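Local coordinates for Alpha/beta hydrolase fold protein (Chitinophaga pinensis, PDB 4PW0) that probably acts as a serine hydrolase of the alpha/beta hydrolase fold, its natural substrate not being established, at residues F42-F45 with D50-D53; A87-A92 with G113-Y118; A151-L156 with F162-F167; S170-S175 with Y266-L271; V228-N233 with Y240-L245. All coordinates share one frame; numbering follows the deposited sequence. Where two conformers were deposited one is given.

Contact 1 (F42-F45 with D50-D53); sequences FQHF and DNWD
The side-chain amide of Gln43 lies over one face of the Trp52 indole, the two planes 19° apart. Gln43 NE2 is pressed closest, 3.2 Å from Trp52 NE1; as both are donors the contact is a stack and not a bond, and Gln43 NE2 donates to the carbonyl of Thr48. With CG swung anti to the backbone N (chi1 -170°) and the chain bent at chi2, Gln43 OE1 turns back to accept from His44 N at 2.9 Å, in the carbonyl plane on a lone pair. A water links Gln43 OE1 to Asn51 O, and a second joins His44 NE2 to Asn51 ND2, while Asn51 OD1 takes Thr48 N. The far rim of the indole meets Phe42 O, which lies 3.5 Å from Trp52 CH2. Apart from Phe42, the last residue of strand 39-42, both segments belong to the loop leading into helix 54-61; strand 104-109 touches it through Leu107 and Phe109, and Phe42 packs on helix 111-122.

Contact 2 (A87-A92 with G113-Y118); sequences AMTADA and GFIVQY
Helices 85-98 and 111-122 cross steeply here, the axes of their short segments 9.2 Å apart at closest and inclined by -75°, with Thr89 and Ile115 nearest at the backbone. Thr89 points into the angle between Ile115 and Tyr118. Its OG1 sits 3.6 Å from Ile115 CG2 and equally 3.6 Å from Tyr118 CD2, both van der Waals contacts with carbon; the polar need of the hydroxyl is met by the carbonyl of Val85, one turn back in its own helix. That bond follows from the rotamer: OG1 stands beside the backbone N (chi1 -56°), which leaves the methyl CG2 to meet the Tyr118 ring at its edge, in the ring plane. The side chains of Thr89 and Ile115 run past each other in opposite directions. The other branch of Ile115 turns to the residue before Thr89, CD1 of Ile115 resting 3.8 Å from CB of the selenomethionine Met88, whose extended chain then leads off toward Gln203 and Ala206 of helix 197-212. Helix 111-122 starts within the Gly-X-Ser-X-Gly sequence that follows from strand 104-109, consistent with the nucleophile elbow of alpha/beta hydrolases, and helix 85-98 is one of the helices packed beside it.

Contact 3 (A151-L156 with F162-F167); sequences ARAMQL and FLFIFF
The end of helix 146-154 and the turn after it face the last part of helix 158-166, with Ala153 and Phe164 nearest at 6.8 Å between their CA atoms. Phe164 carries most of the contact. A first torsion of 174° turns the ring away from the backbone N of Phe164 and across to the first helix. In the conformer given, the edge of the ring meets the guanidinium of Arg152: Phe164 CZ lies over the centre of the guanidinium face, 3.6 Å from Arg152 CZ, and the two planes are 83° apart. The ring therefore offers its edge, not its pi face, to the cation. Arg152 NH1 forms a salt bridge with Glu235, which also touches Phe164 and would tend to hold the guanidinium in place. Ala153 CB packs 3.8 Å from Phe164 CD2 on the ring, and Leu156 CD1 lies 3.6 Å from Phe164 CB at its base. Ala153 CB also receives Ile165 CD1 at 3.8 Å. Putting an alanine at Phe164 would probably open a gap between the two segments, where Ala153 and Leu156 now meet the aromatic side chain, and leave the guanidinium face of Arg152 without its ring cover. Two short consecutive helices pack against each other here, in the region between strands 127-133 and 226-231, where alpha/beta hydrolases commonly carry a cap or lid over the active site.

Contact 4 (S170-S175 with Y266-L271); sequences SEHSRS and YQYPEL
Ser173 OG gives its proton to Gln267 OE1 at 2.7 Å, coming from above the carbonyl plane, 39° out of it. The same hydroxyl accepts from Glu168 N, so this buried oxygen is used both ways. The extended Gln267 chain brings its NE2 to the carbonyl of Asp259, with a weak further bond to Tyr268 OH. That phenol oxygen is itself well supplied: His172 NE2 donates to it at 3.2 Å, nearly straight (161°) and in the imidazole plane, and it is bonded to the carbonyl of Pro258. Ser170 OG caps the start of helix 171-184 by accepting from Ser173 N at 2.9 Å, and is also bonded to Asp259 OD2. A leucine in place of Gln267 would be likely to leave the Ser173 proton and the Asp259 carbonyl without these partners inside a buried contact. The pairs join the first turn of helix 171-184 to the junction of helices 264-267 and 269-282, beside the loop after strand 252-257; farther along, Leu271 packs on Tyr278 of the second subunit.

Contact 5 (V228-N233 with Y240-L245); sequences VVQGSN and YNSYEL
A beta-alpha-beta unit, strand 226-231, helix 240-248 and strand 252-257, supplies both sides of this contact. Strand and helix run almost antiparallel, their short segments 8.6 Å apart at the axes and 164° between directions. Ser242 is the residue the helix sets against the strand: its CB lies 3.9 Å from Val228 CG1, and its OG is 3.3 Å from Gln230 CB. One turn further on, Leu245 CD1 reaches the same methyl of Val228 more loosely, at 4.3 Å. In the right-handed crossover expected of such a unit the helix covers one face of the parallel part of the sheet, and here Val228 and Gln230, two residues apart, both direct their side chains to it, while Val229 between them points away. The Ser242 hydroxyl is linked to the strand through water. One molecule donates to Ser242 OG and to Val229 O; another accepts from Ser242 OG, at 2.8 Å, and from Gln230 NE2. The bend of Gln230 at chi2 (54°) folds its amide back on its own backbone, where OE1 accepts from Gly231 N at 2.7 Å in the carbonyl plane, on a lone pair. Gln230 NE2 also donates to Asp234 OD2, the acid of a probable Ser-His-Asp triad with Ser110 and His262.

In the fold
From the N terminus, contact 1 closes a short loop behind strand 39-42. Contact 2 closes the passage from helix 85-98 through strand 104-109 to helix 111-122, and meets contact 1 where Phe42 packs on Ile115 and Val116. Contact 3 brings together the successive helices 146-154 and 158-166, after strand 127-133; Phe166 there reaches His44 of contact 1. Contact 4 makes the longest closure, joining helix 171-184 to the start of the C-terminal helices, and contact 5, which closes the short connection from strand 226-231 to helix 240-248, lies wholly within its span. Phe167 packs against contact 4, whose Tyr266 meets Asn51, while Leu245 of contact 5 touches Gln117 of contact 2.

Contact 1 (F42-F45 with D50-D53)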
# COMPACT_ATOMS: atom_id res chain seq x y z
N PHE A 42 4.77 -1.19 -19.76
CA PHE A 42 3.83 -0.65 -20.73
C PHE A 42 3.52 0.79 -20.39
O PHE A 42 3.07 1.09 -19.29
CB PHE A 42 2.53 -1.47 -20.77
CG PHE A 42 2.73 -2.92 -21.13
CD1 PHE A 42 3.22 -3.82 -20.20
CD2 PHE A 42 2.39 -3.39 -22.39
CE1 PHE A 42 3.40 -5.17 -20.51
CE2 PHE A 42 2.58 -4.73 -22.70
CZ PHE A 42 3.10 -5.61 -21.78
N GLN A 43 3.79 1.66 -21.35
CA GLN A 43 3.89 3.12 -21.11
C GLN A 43 2.56 3.88 -21.11
O GLN A 43 1.53 3.39 -21.61
CB GLN A 43 4.88 3.70 -22.13
CG GLN A 43 5.36 5.13 -21.97
CD GLN A 43 5.97 5.42 -20.63
OE1 GLN A 43 5.33 5.32 -19.56
NE2 GLN A 43 7.27 5.74 -20.65
N HIS A 44 2.60 5.09 -20.56
CA HIS A 44 1.46 6.00 -20.54
C HIS A 44 1.14 6.70 -21.84
O HIS A 44 1.92 6.62 -22.78
CB HIS A 44 1.69 7.06 -19.44
CG HIS A 44 2.74 8.10 -19.75
ND1 HIS A 44 2.49 9.18 -20.56
CD2 HIS A 44 4.00 8.29 -19.29
CE1 HIS A 44 3.57 9.95 -20.63
NE2 HIS A 44 4.48 9.45 -19.84
N PHE A 45 0.06 7.51 -21.84
CA PHE A 45 -0.42 8.32 -23.02
C PHE A 45 0.61 9.33 -23.47
O PHE A 45 1.00 10.18 -22.72
CB PHE A 45 -1.69 9.07 -22.62
CG PHE A 45 -2.24 10.05 -23.64
CD1 PHE A 45 -2.56 9.65 -24.93
CD2 PHE A 45 -2.50 11.35 -23.29
CE1 PHE A 45 -3.08 10.57 -25.82
CE2 PHE A 45 -2.99 12.27 -24.19
CZ PHE A 45 -3.31 11.88 -25.48
N ASP A 50 11.83 7.38 -23.19
CA ASP A 50 12.47 8.40 -22.38
C ASP A 50 11.54 9.03 -21.30
O ASP A 50 11.97 9.89 -20.52
CB ASP A 50 13.03 9.51 -23.31
CG ASP A 50 14.09 9.00 -24.29
OD1 ASP A 50 14.87 8.05 -23.98
OD2 ASP A 50 14.08 9.62 -25.41
N ASN A 51 10.27 8.61 -21.31
CA ASN A 51 9.32 9.06 -20.26
C ASN A 51 9.31 8.16 -19.05
O ASN A 51 8.69 8.47 -18.03
CB ASN A 51 7.94 9.19 -20.85
CG ASN A 51 7.85 10.35 -21.82
OD1 ASN A 51 8.00 10.21 -23.05
ND2 ASN A 51 7.69 11.56 -21.25
N TRP A 52 10.00 7.00 -19.12
CA TRP A 52 10.19 6.18 -17.94
C TRP A 52 11.13 6.87 -16.94
O TRP A 52 12.17 7.41 -17.35
CB TRP A 52 10.71 4.78 -18.29
CG TRP A 52 9.71 3.93 -18.98
CD1 TRP A 52 9.70 3.59 -20.33
CD2 TRP A 52 8.57 3.31 -18.40
NE1 TRP A 52 8.59 2.83 -20.61
CE2 TRP A 52 7.90 2.61 -19.44
CE3 TRP A 52 8.04 3.25 -17.11
CZ2 TRP A 52 6.70 1.94 -19.23
CZ3 TRP A 52 6.87 2.56 -16.90
CH2 TRP A 52 6.20 1.91 -17.96
N ASP A 53 10.80 6.77 -15.66
CA ASP A 53 11.59 7.38 -14.60
C ASP A 53 12.80 6.49 -14.37
O ASP A 53 12.66 5.32 -14.00
CB ASP A 53 10.72 7.43 -13.36
CG ASP A 53 11.35 8.14 -12.18
OD1 ASP A 53 12.59 8.41 -12.16
OD2 ASP A 53 10.54 8.45 -11.26
O HOH W 1 6.48 6.24 -17.18
O HOH W 2 6.15 11.51 -18.78

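Contact 2 (A87-A92 with G113-Y118)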
# COMPACT_ATOMS: atom_id res chain seq x y z
N ALA A 87 -6.10 -4.20 -29.83
CA ALA A 87 -5.05 -4.28 -30.86
C ALA A 87 -3.66 -3.96 -30.33
O ALA A 87 -2.68 -4.57 -30.69
CB ALA A 87 -5.40 -3.38 -32.04
N MSE A 88 -3.60 -2.96 -29.42
CA MSE A 88 -2.31 -2.68 -28.79
C MSE A 88 -1.76 -3.83 -28.01
O MSE A 88 -0.55 -4.04 -27.94
CB MSE A 88 -2.44 -1.47 -27.86
CG MSE A 88 -2.78 -0.19 -28.62
SE MSE A 88 -3.00 1.30 -27.35
CE MSE A 88 -3.59 2.61 -28.62
N THR A 89 -2.66 -4.60 -27.41
CA THR A 89 -2.30 -5.79 -26.66
C THR A 89 -1.79 -6.89 -27.61
O THR A 89 -0.78 -7.50 -27.32
CB THR A 89 -3.50 -6.30 -25.83
OG1 THR A 89 -3.99 -5.26 -24.97
CG2 THR A 89 -3.10 -7.48 -24.98
N ALA A 90 -2.50 -7.10 -28.73
CA ALA A 90 -2.05 -8.08 -29.73
C ALA A 90 -0.67 -7.72 -30.29
O ALA A 90 0.22 -8.58 -30.44
CB ALA A 90 -3.07 -8.15 -30.87
N ASP A 91 -0.47 -6.42 -30.54
CA ASP A 91 0.81 -5.94 -31.04
C ASP A 91 1.93 -6.16 -30.02
O ASP A 91 3.03 -6.65 -30.33
CB ASP A 91 0.75 -4.48 -31.46
CG ASP A 91 -0.20 -4.23 -32.66
OD1 ASP A 91 -0.49 -5.22 -33.43
OD2 ASP A 91 -0.63 -3.06 -32.87
N ALA A 92 1.66 -5.82 -28.76
CA ALA A 92 2.65 -6.05 -27.75
C ALA A 92 3.03 -7.52 -27.64
O ALA A 92 4.18 -7.86 -27.45
CB ALA A 92 2.18 -5.53 -26.38
N GLY A 113 -1.63 0.41 -18.20
CA GLY A 113 -2.40 -0.30 -17.21
C GLY A 113 -3.68 -0.91 -17.76
O GLY A 113 -4.20 -1.88 -17.19
N PHE A 114 -4.23 -0.34 -18.82
CA PHE A 114 -5.37 -0.96 -19.51
C PHE A 114 -4.89 -2.20 -20.30
O PHE A 114 -5.49 -3.30 -20.22
CB PHE A 114 -6.00 -0.03 -20.55
CG PHE A 114 -6.48 1.30 -20.04
CD1 PHE A 114 -6.72 1.56 -18.70
CD2 PHE A 114 -6.71 2.31 -20.94
CE1 PHE A 114 -7.13 2.82 -18.28
CE2 PHE A 114 -7.15 3.54 -20.54
CZ PHE A 114 -7.38 3.82 -19.22
N ILE A 115 -3.75 -2.06 -20.97
CA ILE A 115 -3.19 -3.15 -21.78
C ILE A 115 -2.87 -4.36 -20.91
O ILE A 115 -3.18 -5.51 -21.29
CB ILE A 115 -1.96 -2.67 -22.57
CG1 ILE A 115 -2.38 -1.68 -23.67
CG2 ILE A 115 -1.21 -3.85 -23.22
CD1 ILE A 115 -1.24 -0.88 -24.28
N VAL A 116 -2.31 -4.16 -19.71
CA VAL A 116 -1.94 -5.35 -18.92
C VAL A 116 -3.19 -6.08 -18.42
O VAL A 116 -3.15 -7.28 -18.27
CB VAL A 116 -0.99 -5.04 -17.75
CG1 VAL A 116 0.32 -4.47 -18.30
CG2 VAL A 116 -1.58 -4.10 -16.70
N GLN A 117 -4.27 -5.35 -18.15
CA GLN A 117 -5.54 -6.02 -17.77
C GLN A 117 -6.06 -6.88 -18.93
O GLN A 117 -6.42 -8.03 -18.75
CB GLN A 117 -6.60 -5.01 -17.41
CG GLN A 117 -6.36 -4.23 -16.13
CD GLN A 117 -7.41 -3.15 -15.97
OE1 GLN A 117 -8.59 -3.45 -15.79
NE2 GLN A 117 -6.98 -1.90 -16.00
N TYR A 118 -6.10 -6.30 -20.13
CA TYR A 118 -6.59 -7.01 -21.29
C TYR A 118 -5.69 -8.21 -21.59
O TYR A 118 -6.18 -9.31 -21.92
CB TYR A 118 -6.74 -6.06 -22.49
CG TYR A 118 -7.59 -6.68 -23.58
CD1 TYR A 118 -8.95 -6.77 -23.42
CD2 TYR A 118 -7.04 -7.23 -24.70
CE1 TYR A 118 -9.76 -7.38 -24.36
CE2 TYR A 118 -7.85 -7.87 -25.66
CZ TYR A 118 -9.19 -7.92 -25.49
OH TYR A 118 -9.98 -8.54 -26.45

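Contact 3 (A151-L156 with F162-F167)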
# COMPACT_ATOMS: atom_id res chain seq x y z
N ALA A 151 -8.04 18.55 -23.88
CA ALA A 151 -8.27 19.91 -24.45
C ALA A 151 -7.82 20.99 -23.45
O ALA A 151 -7.27 22.01 -23.86
CB ALA A 151 -9.72 20.09 -24.84
N ARG A 152 -7.99 20.78 -22.14
CA ARG A 152 -7.51 21.72 -21.12
C ARG A 152 -5.98 21.70 -21.02
O ARG A 152 -5.31 22.75 -20.97
CB ARG A 152 -8.12 21.42 -19.74
CG ARG A 152 -9.60 21.63 -19.59
CD ARG A 152 -10.06 21.06 -18.23
NE ARG A 152 -9.50 21.69 -17.03
CZ ARG A 152 -9.42 21.11 -15.82
NH1 ARG A 152 -9.82 19.84 -15.60
NH2 ARG A 152 -8.90 21.80 -14.80
N ALA A 153 -5.40 20.49 -21.02
CA ALA A 153 -3.98 20.35 -20.94
C ALA A 153 -3.31 20.93 -22.21
O ALA A 153 -2.21 21.44 -22.08
CB ALA A 153 -3.59 18.88 -20.81
N MSE A 154 -3.98 20.85 -23.36
CA MSE A 154 -3.44 21.31 -24.70
C MSE A 154 -3.02 22.77 -24.58
O MSE A 154 -2.07 23.19 -25.24
CB MSE A 154 -4.58 21.06 -25.74
CG MSE A 154 -4.21 21.41 -27.17
SE MSE A 154 -5.68 21.00 -28.35
CE MSE A 154 -5.75 19.01 -28.09
N GLN A 155 -3.68 23.54 -23.72
CA GLN A 155 -3.48 24.99 -23.62
C GLN A 155 -2.17 25.35 -22.91
O GLN A 155 -1.78 26.52 -22.89
CB GLN A 155 -4.63 25.61 -22.79
CG GLN A 155 -6.00 25.43 -23.45
CD GLN A 155 -6.07 26.37 -24.66
OE1 GLN A 155 -6.06 25.91 -25.77
NE2 GLN A 155 -6.06 27.71 -24.41
N LEU A 156 -1.48 24.35 -22.35
CA LEU A 156 -0.36 24.55 -21.44
C LEU A 156 0.95 24.17 -22.14
O LEU A 156 1.03 23.17 -22.89
CB LEU A 156 -0.55 23.68 -20.18
CG LEU A 156 -1.89 23.91 -19.44
CD1 LEU A 156 -2.01 22.95 -18.29
CD2 LEU A 156 -2.09 25.33 -18.91
N PHE A 162 2.79 19.08 -17.90
CA PHE A 162 3.27 17.94 -17.12
C PHE A 162 2.72 17.98 -15.68
O PHE A 162 2.22 16.95 -15.19
CB PHE A 162 4.79 18.00 -17.12
CG PHE A 162 5.46 16.79 -16.47
CD1 PHE A 162 5.53 15.58 -17.12
CD2 PHE A 162 6.01 16.89 -15.23
CE1 PHE A 162 6.18 14.49 -16.53
CE2 PHE A 162 6.67 15.82 -14.65
CZ PHE A 162 6.74 14.62 -15.29
N LEU A 163 2.77 19.13 -15.01
CA LEU A 163 2.28 19.23 -13.64
C LEU A 163 0.77 19.06 -13.62
O LEU A 163 0.23 18.40 -12.70
CB LEU A 163 2.70 20.52 -12.98
CG LEU A 163 4.23 20.70 -12.80
CD1 LEU A 163 4.50 22.02 -12.12
CD2 LEU A 163 4.85 19.59 -12.00
N PHE A 164 0.09 19.59 -14.62
CA PHE A 164 -1.38 19.47 -14.70
C PHE A 164 -1.81 18.01 -14.82
O PHE A 164 -2.79 17.59 -14.17
CB PHE A 164 -1.94 20.32 -15.85
CG PHE A 164 -3.42 20.14 -16.10
CD1 PHE A 164 -4.32 20.81 -15.31
CD2 PHE A 164 -3.89 19.33 -17.07
CE1 PHE A 164 -5.67 20.60 -15.50
CE2 PHE A 164 -5.26 19.15 -17.29
CZ PHE A 164 -6.13 19.79 -16.49
N ILE A 165 -1.16 17.26 -15.69
CA ILE A 165 -1.52 15.90 -15.92
C ILE A 165 -1.12 14.99 -14.77
O ILE A 165 -1.83 14.01 -14.53
CB ILE A 165 -0.93 15.39 -17.26
CG1 ILE A 165 -1.64 16.10 -18.42
CG2 ILE A 165 -1.00 13.89 -17.40
CD1 ILE A 165 -3.10 15.74 -18.69
N PHE A 166 0.04 15.21 -14.18
CA PHE A 166 0.64 14.20 -13.31
C PHE A 166 0.67 14.51 -11.82
O PHE A 166 0.89 13.60 -11.00
CB PHE A 166 2.05 13.81 -13.77
CG PHE A 166 2.07 13.07 -15.07
CD1 PHE A 166 1.55 11.80 -15.20
CD2 PHE A 166 2.67 13.63 -16.20
CE1 PHE A 166 1.62 11.12 -16.39
CE2 PHE A 166 2.71 12.97 -17.38
CZ PHE A 166 2.19 11.69 -17.50
N PHE A 167 0.49 15.77 -11.43
CA PHE A 167 0.74 16.19 -10.04
C PHE A 167 -0.45 16.91 -9.39
O PHE A 167 -1.32 17.39 -10.11
CB PHE A 167 2.07 16.99 -9.94
CG PHE A 167 3.26 16.11 -10.23
CD1 PHE A 167 3.67 15.86 -11.54
CD2 PHE A 167 3.85 15.43 -9.19
CE1 PHE A 167 4.64 14.92 -11.77
CE2 PHE A 167 4.84 14.49 -9.45
CZ PHE A 167 5.21 14.26 -10.74

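Contact 4 (S170-S175 with Y266-L271)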
# COMPACT_ATOMS: atom_id res chain seq x y z
N SER A 170 -0.45 21.34 -4.67
CA SER A 170 0.38 21.81 -3.63
C SER A 170 1.81 22.06 -4.08
O SER A 170 2.29 21.45 -5.04
CB SER A 170 0.40 20.83 -2.47
OG SER A 170 1.04 19.65 -2.88
N GLU A 171 2.51 22.94 -3.36
CA GLU A 171 3.94 23.12 -3.59
C GLU A 171 4.68 21.80 -3.37
O GLU A 171 5.61 21.46 -4.10
CB GLU A 171 4.50 24.22 -2.68
CG GLU A 171 5.96 24.50 -2.93
CD GLU A 171 6.56 25.52 -1.98
OE1 GLU A 171 5.79 26.27 -1.32
OE2 GLU A 171 7.82 25.56 -1.90
N HIS A 172 4.25 21.02 -2.37
CA HIS A 172 4.88 19.74 -2.08
C HIS A 172 4.81 18.83 -3.33
O HIS A 172 5.84 18.31 -3.78
CB HIS A 172 4.10 19.07 -0.93
CG HIS A 172 4.45 17.65 -0.70
ND1 HIS A 172 5.68 17.24 -0.24
CD2 HIS A 172 3.70 16.52 -0.83
CE1 HIS A 172 5.69 15.93 -0.13
NE2 HIS A 172 4.51 15.46 -0.47
N SER A 173 3.63 18.69 -3.91
CA SER A 173 3.49 17.79 -5.06
C SER A 173 4.19 18.37 -6.30
O SER A 173 4.93 17.66 -7.00
CB SER A 173 2.01 17.53 -5.33
OG SER A 173 1.87 16.61 -6.41
N ARG A 174 3.99 19.67 -6.54
CA ARG A 174 4.56 20.29 -7.72
C ARG A 174 6.10 20.25 -7.67
O ARG A 174 6.71 20.07 -8.74
CB ARG A 174 4.04 21.69 -7.89
CG ARG A 174 2.57 21.73 -8.32
CD ARG A 174 1.99 23.13 -8.33
NE ARG A 174 2.59 24.04 -9.27
CZ ARG A 174 2.21 24.19 -10.55
NH1 ARG A 174 1.32 23.40 -11.14
NH2 ARG A 174 2.83 25.10 -11.28
N SER A 175 6.71 20.43 -6.51
CA SER A 175 8.15 20.32 -6.43
C SER A 175 8.67 18.93 -6.73
O SER A 175 9.73 18.77 -7.32
CB SER A 175 8.66 20.81 -5.10
OG SER A 175 8.47 22.20 -5.04
N TYR A 266 5.85 8.72 -9.98
CA TYR A 266 6.87 9.75 -10.21
C TYR A 266 7.06 10.59 -8.97
O TYR A 266 8.16 11.09 -8.70
CB TYR A 266 6.43 10.68 -11.30
CG TYR A 266 6.39 10.19 -12.71
CD1 TYR A 266 7.44 9.46 -13.26
CD2 TYR A 266 5.41 10.65 -13.57
CE1 TYR A 266 7.46 9.17 -14.62
CE2 TYR A 266 5.40 10.34 -14.91
CZ TYR A 266 6.46 9.61 -15.44
OH TYR A 266 6.45 9.35 -16.81
N GLN A 267 5.98 10.78 -8.20
CA GLN A 267 6.07 11.58 -6.98
C GLN A 267 6.86 10.88 -5.90
O GLN A 267 7.61 11.55 -5.15
CB GLN A 267 4.69 11.98 -6.50
CG GLN A 267 4.75 12.92 -5.30
CD GLN A 267 3.47 13.73 -5.13
OE1 GLN A 267 2.79 14.06 -6.10
NE2 GLN A 267 3.14 14.04 -3.90
N TYR A 268 6.72 9.55 -5.79
CA TYR A 268 7.37 8.77 -4.76
C TYR A 268 8.04 7.53 -5.38
O TYR A 268 7.65 6.39 -5.14
CB TYR A 268 6.37 8.31 -3.70
CG TYR A 268 5.62 9.46 -3.03
CD1 TYR A 268 6.25 10.32 -2.15
CD2 TYR A 268 4.28 9.65 -3.27
CE1 TYR A 268 5.54 11.36 -1.56
CE2 TYR A 268 3.55 10.67 -2.67
CZ TYR A 268 4.17 11.52 -1.79
OH TYR A 268 3.49 12.56 -1.17
N PRO A 269 9.06 7.75 -6.21
CA PRO A 269 9.64 6.65 -6.95
C PRO A 269 10.35 5.63 -6.07
O PRO A 269 10.33 4.43 -6.39
CB PRO A 269 10.61 7.36 -7.91
CG PRO A 269 11.01 8.63 -7.18
CD PRO A 269 9.69 9.05 -6.54
N GLU A 270 11.01 6.06 -5.01
CA GLU A 270 11.69 5.10 -4.15
C GLU A 270 10.72 4.25 -3.31
O GLU A 270 10.93 3.04 -3.09
CB GLU A 270 12.72 5.80 -3.29
CG GLU A 270 13.86 6.33 -4.13
CD GLU A 270 15.09 6.70 -3.35
OE1 GLU A 270 14.96 7.27 -2.25
OE2 GLU A 270 16.18 6.43 -3.88
N LEU A 271 9.60 4.87 -2.91
CA LEU A 271 8.54 4.13 -2.24
C LEU A 271 7.99 3.06 -3.22
O LEU A 271 7.79 1.89 -2.87
CB LEU A 271 7.44 5.08 -1.83
CG LEU A 271 6.16 4.52 -1.24
CD1 LEU A 271 6.41 3.70 0.01
CD2 LEU A 271 5.15 5.65 -0.97

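Contact 5 (V228-N233 with Y240-L245)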
# COMPACT_ATOMS: atom_id res chain seq x y z
N VAL A 228 -1.73 -2.69 -7.24
CA VAL A 228 -2.38 -1.51 -7.82
C VAL A 228 -1.85 -0.30 -7.04
O VAL A 228 -1.99 -0.26 -5.81
CB VAL A 228 -3.90 -1.58 -7.69
CG1 VAL A 228 -4.54 -0.33 -8.26
CG2 VAL A 228 -4.50 -2.82 -8.35
N VAL A 229 -1.32 0.69 -7.76
CA VAL A 229 -0.78 1.92 -7.15
C VAL A 229 -1.51 3.13 -7.74
O VAL A 229 -1.76 3.23 -8.96
CB VAL A 229 0.72 2.04 -7.43
CG1 VAL A 229 1.29 3.39 -6.98
CG2 VAL A 229 1.47 0.90 -6.78
N GLN A 230 -1.85 4.07 -6.87
CA GLN A 230 -2.52 5.30 -7.29
C GLN A 230 -2.24 6.41 -6.28
O GLN A 230 -1.88 6.12 -5.13
CB GLN A 230 -4.01 4.98 -7.44
CG GLN A 230 -4.93 6.09 -7.92
CD GLN A 230 -4.48 6.71 -9.21
OE1 GLN A 230 -3.48 7.46 -9.21
NE2 GLN A 230 -5.17 6.47 -10.30
N GLY A 231 -2.39 7.66 -6.72
CA GLY A 231 -2.29 8.78 -5.82
C GLY A 231 -3.64 9.15 -5.20
O GLY A 231 -4.67 8.63 -5.61
N SER A 232 -3.62 10.10 -4.28
CA SER A 232 -4.83 10.53 -3.60
C SER A 232 -5.86 11.15 -4.52
O SER A 232 -7.07 11.06 -4.23
CB SER A 232 -4.47 11.50 -2.48
OG SER A 232 -3.72 12.63 -2.95
N ASN A 233 -5.46 11.78 -5.63
CA ASN A 233 -6.41 12.42 -6.54
C ASN A 233 -5.95 12.42 -7.99
O ASN A 233 -5.42 13.40 -8.50
CB ASN A 233 -6.74 13.83 -6.08
CG ASN A 233 -7.75 14.48 -6.96
OD1 ASN A 233 -8.58 13.84 -7.63
ND2 ASN A 233 -7.66 15.82 -6.96
N TYR A 240 -10.83 6.65 -6.92
CA TYR A 240 -11.72 5.60 -6.45
C TYR A 240 -11.77 4.41 -7.35
O TYR A 240 -12.01 3.28 -6.91
CB TYR A 240 -13.13 6.17 -6.24
CG TYR A 240 -14.03 5.21 -5.51
CD1 TYR A 240 -13.97 5.07 -4.17
CD2 TYR A 240 -14.87 4.41 -6.22
CE1 TYR A 240 -14.76 4.16 -3.50
CE2 TYR A 240 -15.67 3.46 -5.59
CZ TYR A 240 -15.62 3.36 -4.22
OH TYR A 240 -16.39 2.44 -3.54
N ASN A 241 -11.49 4.61 -8.63
CA ASN A 241 -11.44 3.47 -9.55
C ASN A 241 -10.30 2.48 -9.28
O ASN A 241 -10.37 1.32 -9.72
CB ASN A 241 -11.45 3.92 -11.00
CG ASN A 241 -12.81 4.41 -11.40
OD1 ASN A 241 -13.84 3.83 -10.98
ND2 ASN A 241 -12.85 5.43 -12.24
N SER A 242 -9.28 2.92 -8.54
CA SER A 242 -8.25 2.00 -8.10
C SER A 242 -8.73 1.18 -6.90
O SER A 242 -8.37 -0.01 -6.76
CB SER A 242 -6.95 2.73 -7.80
OG SER A 242 -6.35 3.18 -9.02
N TYR A 243 -9.51 1.81 -6.03
CA TYR A 243 -10.22 1.05 -5.00
C TYR A 243 -11.18 0.04 -5.64
O TYR A 243 -11.26 -1.11 -5.20
CB TYR A 243 -10.92 1.98 -4.01
CG TYR A 243 -11.57 1.27 -2.83
CD1 TYR A 243 -10.90 0.36 -2.10
CD2 TYR A 243 -12.90 1.49 -2.52
CE1 TYR A 243 -11.46 -0.28 -1.05
CE2 TYR A 243 -13.49 0.82 -1.48
CZ TYR A 243 -12.72 -0.05 -0.73
OH TYR A 243 -13.23 -0.70 0.35
N GLU A 244 -11.86 0.43 -6.72
CA GLU A 244 -12.70 -0.52 -7.45
C GLU A 244 -11.92 -1.70 -8.00
O GLU A 244 -12.36 -2.86 -7.89
CB GLU A 244 -13.45 0.14 -8.62
CG GLU A 244 -14.63 0.97 -8.17
CD GLU A 244 -15.83 0.13 -7.75
OE1 GLU A 244 -15.74 -1.13 -7.80
OE2 GLU A 244 -16.87 0.72 -7.40
N LEU A 245 -10.75 -1.45 -8.58
CA LEU A 245 -9.88 -2.55 -9.01
C LEU A 245 -9.59 -3.48 -7.85
O LEU A 245 -9.66 -4.72 -7.98
CB LEU A 245 -8.56 -2.06 -9.66
CG LEU A 245 -8.66 -1.52 -11.09
CD1 LEU A 245 -7.41 -0.77 -11.44
CD2 LEU A 245 -8.90 -2.65 -12.09
O HOH W 3 -4.25 2.36 -10.70
O HOH W 4 -7.69 5.05 -10.53